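Side-chain contacts in possible substrate binding protein of ABC transporter system (Rhodopseudomonas palustris, PDB 3N0X), which probably binds branched-chain amino acids or related ligands and delivers them to an ABC-type transporter: residues L5-I10 against M293-A298; V135-Q140 against I204-W209; V142-L147 against A159-A164. One frame throughout, in Å; residues are numbered along the deposited sequence. Where two conformers were deposited one is given.

Contact 1. Residues L5-I10 against M293-A298; sequences LKIALI and MAVVTA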
# COMPACT_ATOMS: atom_id res chain seq x y z
N LEU A 5 -16.89 -20.90 -8.15
CA LEU A 5 -15.60 -20.27 -7.82
C LEU A 5 -15.86 -19.53 -6.51
O LEU A 5 -16.56 -18.50 -6.48
CB LEU A 5 -15.02 -19.36 -8.91
CG LEU A 5 -13.80 -18.50 -8.49
CD1 LEU A 5 -12.67 -19.34 -7.89
CD2 LEU A 5 -13.24 -17.64 -9.65
N LYS A 6 -15.35 -20.09 -5.42
CA LYS A 6 -15.63 -19.58 -4.09
C LYS A 6 -14.44 -18.79 -3.58
O LYS A 6 -13.38 -19.35 -3.38
CB LYS A 6 -15.93 -20.75 -3.14
CG LYS A 6 -17.19 -21.52 -3.51
N ILE A 7 -14.62 -17.49 -3.39
CA ILE A 7 -13.56 -16.59 -2.90
C ILE A 7 -13.90 -16.13 -1.50
O ILE A 7 -14.98 -15.62 -1.26
CB ILE A 7 -13.44 -15.33 -3.82
CG1 ILE A 7 -13.16 -15.75 -5.25
CG2 ILE A 7 -12.35 -14.37 -3.31
CD1 ILE A 7 -13.31 -14.59 -6.30
N ALA A 8 -12.98 -16.34 -0.58
CA ALA A 8 -13.13 -15.89 0.77
C ALA A 8 -12.43 -14.55 0.95
O ALA A 8 -11.29 -14.40 0.53
CB ALA A 8 -12.53 -16.92 1.78
N LEU A 9 -13.12 -13.57 1.53
CA LEU A 9 -12.51 -12.33 1.93
C LEU A 9 -12.43 -12.27 3.45
O LEU A 9 -13.46 -12.31 4.14
CB LEU A 9 -13.32 -11.12 1.43
CG LEU A 9 -12.86 -9.76 1.97
CD1 LEU A 9 -11.45 -9.42 1.43
CD2 LEU A 9 -13.91 -8.66 1.61
N ILE A 10 -11.21 -12.17 3.98
CA ILE A 10 -11.00 -12.04 5.41
C ILE A 10 -10.69 -10.57 5.59
O ILE A 10 -9.85 -10.02 4.89
CB ILE A 10 -9.80 -12.88 5.88
CG1 ILE A 10 -9.84 -14.30 5.31
CG2 ILE A 10 -9.70 -12.93 7.42
CD1 ILE A 10 -11.10 -15.10 5.55
N MSE A 293 -9.01 -8.66 -9.68
CA MSE A 293 -8.44 -8.86 -10.98
C MSE A 293 -7.37 -9.95 -10.99
O MSE A 293 -7.26 -10.74 -11.93
CB MSE A 293 -7.85 -7.56 -11.53
CG MSE A 293 -8.86 -6.52 -11.85
SE MSE A 293 -10.10 -6.90 -13.25
CE MSE A 293 -8.88 -6.99 -14.72
N ALA A 294 -6.57 -10.00 -9.93
CA ALA A 294 -5.58 -11.07 -9.79
C ALA A 294 -6.26 -12.46 -9.78
O ALA A 294 -5.83 -13.38 -10.47
CB ALA A 294 -4.78 -10.88 -8.51
N VAL A 295 -7.34 -12.61 -9.01
CA VAL A 295 -8.03 -13.91 -8.91
C VAL A 295 -8.62 -14.31 -10.25
O VAL A 295 -8.42 -15.44 -10.70
CB VAL A 295 -9.14 -13.91 -7.81
CG1 VAL A 295 -9.99 -15.22 -7.90
CG2 VAL A 295 -8.55 -13.72 -6.42
N VAL A 296 -9.33 -13.41 -10.94
CA VAL A 296 -9.98 -13.76 -12.18
C VAL A 296 -8.92 -14.08 -13.24
O VAL A 296 -9.07 -15.05 -13.98
CB VAL A 296 -10.93 -12.66 -12.64
CG1 VAL A 296 -11.40 -12.91 -14.10
CG2 VAL A 296 -12.11 -12.56 -11.67
N THR A 297 -7.85 -13.29 -13.32
CA THR A 297 -6.80 -13.50 -14.30
C THR A 297 -6.11 -14.87 -14.05
O THR A 297 -5.86 -15.62 -15.00
CB THR A 297 -5.82 -12.36 -14.24
OG1 THR A 297 -6.52 -11.13 -14.47
CG2 THR A 297 -4.71 -12.52 -15.27
N ALA A 298 -5.88 -15.20 -12.77
CA ALA A 298 -5.24 -16.48 -12.40
C ALA A 298 -6.10 -17.68 -12.77
O ALA A 298 -5.60 -18.66 -13.38
CB ALA A 298 -4.91 -16.53 -10.93
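Ile7 and Val295 reach toward each other tip to tip, joining the first strand of the chain to a helix nearly 290 residues later. At Ile7 CB the side chain divides. CG2 stands anti to the backbone N, while CG1 lies beside that nitrogen (chi1 -57°) and carries the longer branch toward the helix. Along this branch CG1 comes to 4.2 Å from Val295 CG1, and CD1, at the end of an extended second torsion, closes to 3.7 Å from the same methyl. Leu5, two residues earlier on the same side of the strand, adds a looser touch, its CD2 lying 4.4 Å from Val295 CG1. One valine methyl thus meets both strand residues. The long branch of isoleucine suits a place where Ile7 CA and Val295 CA stand 8.6 Å apart, and compact valine suits the helix side. Leu32 of helix 18-35 widens the apolar layer, touching both Ile7 and Val296. Ala8 and Ile10 point to the other side of the strand and meet helix 58-70. Helices covering both faces of a mainly parallel sheet are characteristic of the alpha/beta sandwich lobes of periplasmic binding proteins.

Contact 2. Residues V135-Q140 against I204-W209; sequences VAIGKQ and IIWVIW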
# COMPACT_ATOMS: atom_id res chain seq x y z
N VAL A 135 12.86 7.45 -4.63
CA VAL A 135 12.97 7.61 -6.07
C VAL A 135 12.25 8.90 -6.51
O VAL A 135 12.74 9.61 -7.42
CB VAL A 135 12.41 6.35 -6.79
CG1 VAL A 135 12.23 6.59 -8.29
CG2 VAL A 135 13.31 5.14 -6.48
N ALA A 136 11.14 9.25 -5.84
CA ALA A 136 10.41 10.45 -6.19
C ALA A 136 11.25 11.71 -5.91
O ALA A 136 11.39 12.57 -6.81
CB ALA A 136 9.10 10.53 -5.38
N ILE A 137 11.83 11.81 -4.71
CA ILE A 137 12.43 13.08 -4.30
C ILE A 137 13.94 13.15 -4.42
O ILE A 137 14.53 14.22 -4.33
CB ILE A 137 11.99 13.46 -2.87
CG1 ILE A 137 12.65 12.56 -1.80
CG2 ILE A 137 10.44 13.39 -2.75
CD1 ILE A 137 12.32 12.98 -0.33
N GLY A 138 14.58 12.01 -4.59
CA GLY A 138 16.04 11.95 -4.68
C GLY A 138 16.57 12.32 -6.05
O GLY A 138 16.27 11.67 -7.04
N LYS A 139 17.35 13.38 -6.11
CA LYS A 139 17.97 13.78 -7.38
C LYS A 139 19.30 14.44 -7.04
O LYS A 139 19.57 14.80 -5.88
CB LYS A 139 17.10 14.82 -8.11
CG LYS A 139 15.58 14.47 -8.26
CD LYS A 139 15.27 13.38 -9.28
CE LYS A 139 13.93 12.71 -8.98
NZ LYS A 139 12.74 13.59 -9.26
N GLN A 140 20.12 14.62 -8.06
CA GLN A 140 21.34 15.38 -7.88
C GLN A 140 20.98 16.79 -7.38
O GLN A 140 19.99 17.39 -7.82
CB GLN A 140 22.08 15.46 -9.23
CG GLN A 140 23.46 15.99 -9.08
CD GLN A 140 24.36 15.06 -8.27
OE1 GLN A 140 24.57 13.90 -8.65
NE2 GLN A 140 24.88 15.56 -7.15
N ILE A 204 15.62 18.84 2.13
CA ILE A 204 14.33 18.21 2.41
C ILE A 204 14.42 17.38 3.68
O ILE A 204 15.39 16.63 3.86
CB ILE A 204 13.89 17.28 1.27
CG1 ILE A 204 13.91 18.01 -0.10
CG2 ILE A 204 12.46 16.71 1.55
CD1 ILE A 204 13.61 17.07 -1.31
N ILE A 205 13.44 17.52 4.56
CA ILE A 205 13.24 16.60 5.70
C ILE A 205 12.17 15.65 5.21
O ILE A 205 11.04 16.08 4.93
CB ILE A 205 12.78 17.32 7.00
CG1 ILE A 205 13.89 18.28 7.48
CG2 ILE A 205 12.38 16.29 8.05
CD1 ILE A 205 13.41 19.24 8.56
N TRP A 206 12.48 14.35 5.16
CA TRP A 206 11.51 13.32 4.79
C TRP A 206 11.08 12.61 6.08
O TRP A 206 11.91 12.14 6.85
CB TRP A 206 12.07 12.33 3.75
CG TRP A 206 11.05 11.35 3.33
CD1 TRP A 206 10.04 11.59 2.46
CD2 TRP A 206 10.91 9.98 3.73
NE1 TRP A 206 9.26 10.47 2.29
CE2 TRP A 206 9.77 9.45 3.05
CE3 TRP A 206 11.63 9.14 4.58
CZ2 TRP A 206 9.35 8.13 3.20
CZ3 TRP A 206 11.19 7.81 4.73
CH2 TRP A 206 10.06 7.33 4.03
N VAL A 207 9.77 12.56 6.29
CA VAL A 207 9.20 11.97 7.49
C VAL A 207 8.51 10.64 7.15
O VAL A 207 7.79 10.51 6.13
CB VAL A 207 8.20 12.93 8.11
CG1 VAL A 207 7.61 12.36 9.43
CG2 VAL A 207 8.87 14.30 8.41
N ILE A 208 8.71 9.66 8.03
CA ILE A 208 7.95 8.43 7.99
C ILE A 208 7.34 8.33 9.40
O ILE A 208 8.05 8.41 10.40
CB ILE A 208 8.76 7.17 7.58
CG1 ILE A 208 7.87 5.92 7.69
CG2 ILE A 208 10.02 7.03 8.43
CD1 ILE A 208 8.52 4.64 7.15
N TRP A 209 6.03 8.14 9.46
CA TRP A 209 5.35 8.17 10.77
C TRP A 209 4.06 7.34 10.68
O TRP A 209 3.32 7.44 9.70
CB TRP A 209 5.01 9.62 11.16
CG TRP A 209 4.88 9.83 12.63
CD1 TRP A 209 3.73 9.76 13.38
CD2 TRP A 209 5.93 10.13 13.55
NE1 TRP A 209 4.01 10.04 14.69
CE2 TRP A 209 5.35 10.26 14.83
CE3 TRP A 209 7.31 10.34 13.41
CZ2 TRP A 209 6.10 10.55 15.95
CZ3 TRP A 209 8.04 10.64 14.51
CH2 TRP A 209 7.45 10.74 15.79
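The indole of Trp206 carries Phe161 on one face and, on that same side but set obliquely near the pyrrole end, the CD1 methyl of Ile137. Phe161 makes an offset stack, the two planes nearly parallel and Trp206 CD2 3.5 Å from Phe161 CE2. At the pyrrole edge, NE1 is hydrogen-bonded to OD1 of Asn133, so the buried polar atom of the ring is satisfied by the helix that also supplies Ile137. This is the core of an alpha/beta lobe of the periplasmic binding protein fold, where helix 126-137 lies against strand 202-207 of a four-stranded parallel sheet. Ile137 does the reaching from the helix end. Its CG1 sits between the backbone N and the carbonyl carbon (chi1 72°), and from there the extended branch carries CD1 to 3.9 Å from Trp206 CD1 and 4.1 Å from Trp206 CB. The two side chains cross at about a right angle. Ile204, two residues before the tryptophan on the same side of the strand, offers CG2 to Ile137 CD1 at 4.2 Å. Branched isoleucines and a broad indole suit a layer that must fill the space between helix and sheet. Ser232 of strand 229-233 borders it, touching all three residues. Beyond Ile137 the chain leaves the helix at Gly138, and Lys139 curls back over the helix end: its NZ donates to Ala136 O at 3.0 Å, with a C=O...N angle of 151° and the nitrogen tilted 28° from the carbonyl plane.

Contact 3. Residues V142-L147 against A159-A164; sequences VTIATL and AAFKEA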
# COMPACT_ATOMS: atom_id res chain seq x y z
N VAL A 142 20.13 17.53 -4.22
CA VAL A 142 19.22 17.40 -3.09
C VAL A 142 19.93 16.76 -1.89
O VAL A 142 20.66 15.77 -2.05
CB VAL A 142 18.02 16.51 -3.46
CG1 VAL A 142 17.12 16.23 -2.24
CG2 VAL A 142 17.20 17.15 -4.61
N THR A 143 19.72 17.33 -0.69
CA THR A 143 20.19 16.75 0.56
C THR A 143 18.97 16.51 1.43
O THR A 143 18.12 17.39 1.54
CB THR A 143 21.18 17.68 1.29
OG1 THR A 143 22.25 17.99 0.38
CG2 THR A 143 21.76 17.01 2.57
N ILE A 144 18.92 15.32 2.05
CA ILE A 144 17.79 14.87 2.82
C ILE A 144 18.23 14.55 4.26
O ILE A 144 19.32 14.05 4.50
CB ILE A 144 17.17 13.62 2.17
CG1 ILE A 144 16.53 14.07 0.85
CG2 ILE A 144 16.10 12.98 3.07
CD1 ILE A 144 16.29 13.01 -0.10
N ALA A 145 17.37 14.91 5.23
CA ALA A 145 17.45 14.38 6.57
C ALA A 145 16.15 13.64 6.83
O ALA A 145 15.07 14.12 6.43
CB ALA A 145 17.58 15.52 7.63
N THR A 146 16.22 12.53 7.55
CA THR A 146 15.02 11.76 7.81
C THR A 146 14.59 11.85 9.28
O THR A 146 15.41 11.96 10.18
CB THR A 146 15.18 10.26 7.41
OG1 THR A 146 16.26 9.67 8.14
CG2 THR A 146 15.45 10.09 5.84
N LEU A 147 13.28 11.77 9.51
CA LEU A 147 12.71 11.67 10.85
C LEU A 147 11.81 10.45 10.84
O LEU A 147 10.94 10.30 9.96
CB LEU A 147 11.89 12.91 11.21
CG LEU A 147 11.10 12.89 12.52
CD1 LEU A 147 12.05 12.72 13.71
CD2 LEU A 147 10.25 14.18 12.63
N ALA A 159 15.67 2.51 6.40
CA ALA A 159 16.69 1.68 5.76
C ALA A 159 16.42 1.48 4.29
O ALA A 159 17.32 1.58 3.44
CB ALA A 159 16.84 0.32 6.50
N ALA A 160 15.17 1.17 3.95
CA ALA A 160 14.77 0.95 2.55
C ALA A 160 14.91 2.22 1.70
O ALA A 160 15.40 2.21 0.56
CB ALA A 160 13.36 0.39 2.48
N PHE A 161 14.46 3.33 2.29
CA PHE A 161 14.58 4.64 1.67
C PHE A 161 16.05 4.95 1.37
O PHE A 161 16.36 5.41 0.26
CB PHE A 161 13.94 5.68 2.63
CG PHE A 161 14.03 7.11 2.19
CD1 PHE A 161 15.12 7.89 2.55
CD2 PHE A 161 12.98 7.70 1.48
CE1 PHE A 161 15.18 9.23 2.17
CE2 PHE A 161 13.02 9.05 1.13
CZ PHE A 161 14.15 9.82 1.45
N LYS A 162 16.92 4.76 2.38
CA LYS A 162 18.36 5.09 2.30
C LYS A 162 19.06 4.29 1.21
O LYS A 162 19.82 4.82 0.42
CB LYS A 162 19.01 4.84 3.66
CG LYS A 162 20.52 4.99 3.75
CD LYS A 162 20.90 4.75 5.21
CE LYS A 162 22.36 4.98 5.50
NZ LYS A 162 22.56 4.81 6.98
N GLU A 163 18.73 3.02 1.12
CA GLU A 163 19.34 2.19 0.08
C GLU A 163 18.91 2.66 -1.32
O GLU A 163 19.76 2.76 -2.22
CB GLU A 163 19.06 0.72 0.36
CG GLU A 163 19.61 -0.24 -0.69
CD GLU A 163 21.14 -0.23 -0.85
OE1 GLU A 163 21.88 0.14 0.09
OE2 GLU A 163 21.60 -0.62 -1.95
N ALA A 164 17.61 2.94 -1.53
CA ALA A 164 17.17 3.47 -2.82
C ALA A 164 17.75 4.85 -3.14
O ALA A 164 18.03 5.17 -4.30
CB ALA A 164 15.61 3.52 -2.88
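A 3.1 Å hydrogen bond from Glu163 N to Ala159 O spans the helical turn from which Phe161 reaches Ile144 and Thr146 on the strand. Across the contact itself the meeting is apolar. With CG anti to the backbone N (chi1 177°), the phenyl ring extends away from the helix and its CE1 corner meets two methyls of the strand. Ile144 comes from the opposite direction. Its CG2 lies at the ring edge, near its plane, 4.0 Å from Phe161 CE1; the other branch brings Ile144 CD1 to 4.1 Å from Phe161 CZ. Thr146 instead slides past the ring, setting its CG2 obliquely 3.8 Å from Phe161 CE1. Threonine fits because its methyl can join the apolar layer while its hydroxyl occupies another direction from CB. Replacing Phe161 with an alanine would probably open a gap opposite these two methyls and leave the indole of Trp206 without its aromatic cover. On the neighbouring helix 126-137, small Ala134 touches both Phe161 and Ala164, joining that helix to helix 152-165. Lys162, on the exposed side, makes a salt bridge to Glu175 of strand 171-178. Strand 142-149, helix 152-165 and strand 171-178 together form a beta-alpha-beta unit, in which the connecting helix packs on the parallel strands it joins.

Overall arrangement
Contacts 2 and 3 adjoin, their centres about 6 Å apart, and share the parallel sheet in which strands 142-149 and 202-207 are neighbours; Ile204 N is hydrogen-bonded to Thr143 O at 3.0 Å. Contact 1 lies about 36 Å from contact 2 and 37 Å from contact 3, centre to centre, across the middle of the chain, in the mixed sheet containing strand 5-11. Along the sequence contact 3 falls inside the loop of chain closed by contact 2, and both inside that closed by contact 1. The chain therefore starts in one lobe, builds the other, and returns with helix 283-302 to the first. Such two-lobed proteins bind ligands between the lobes, consistent with a similar site here.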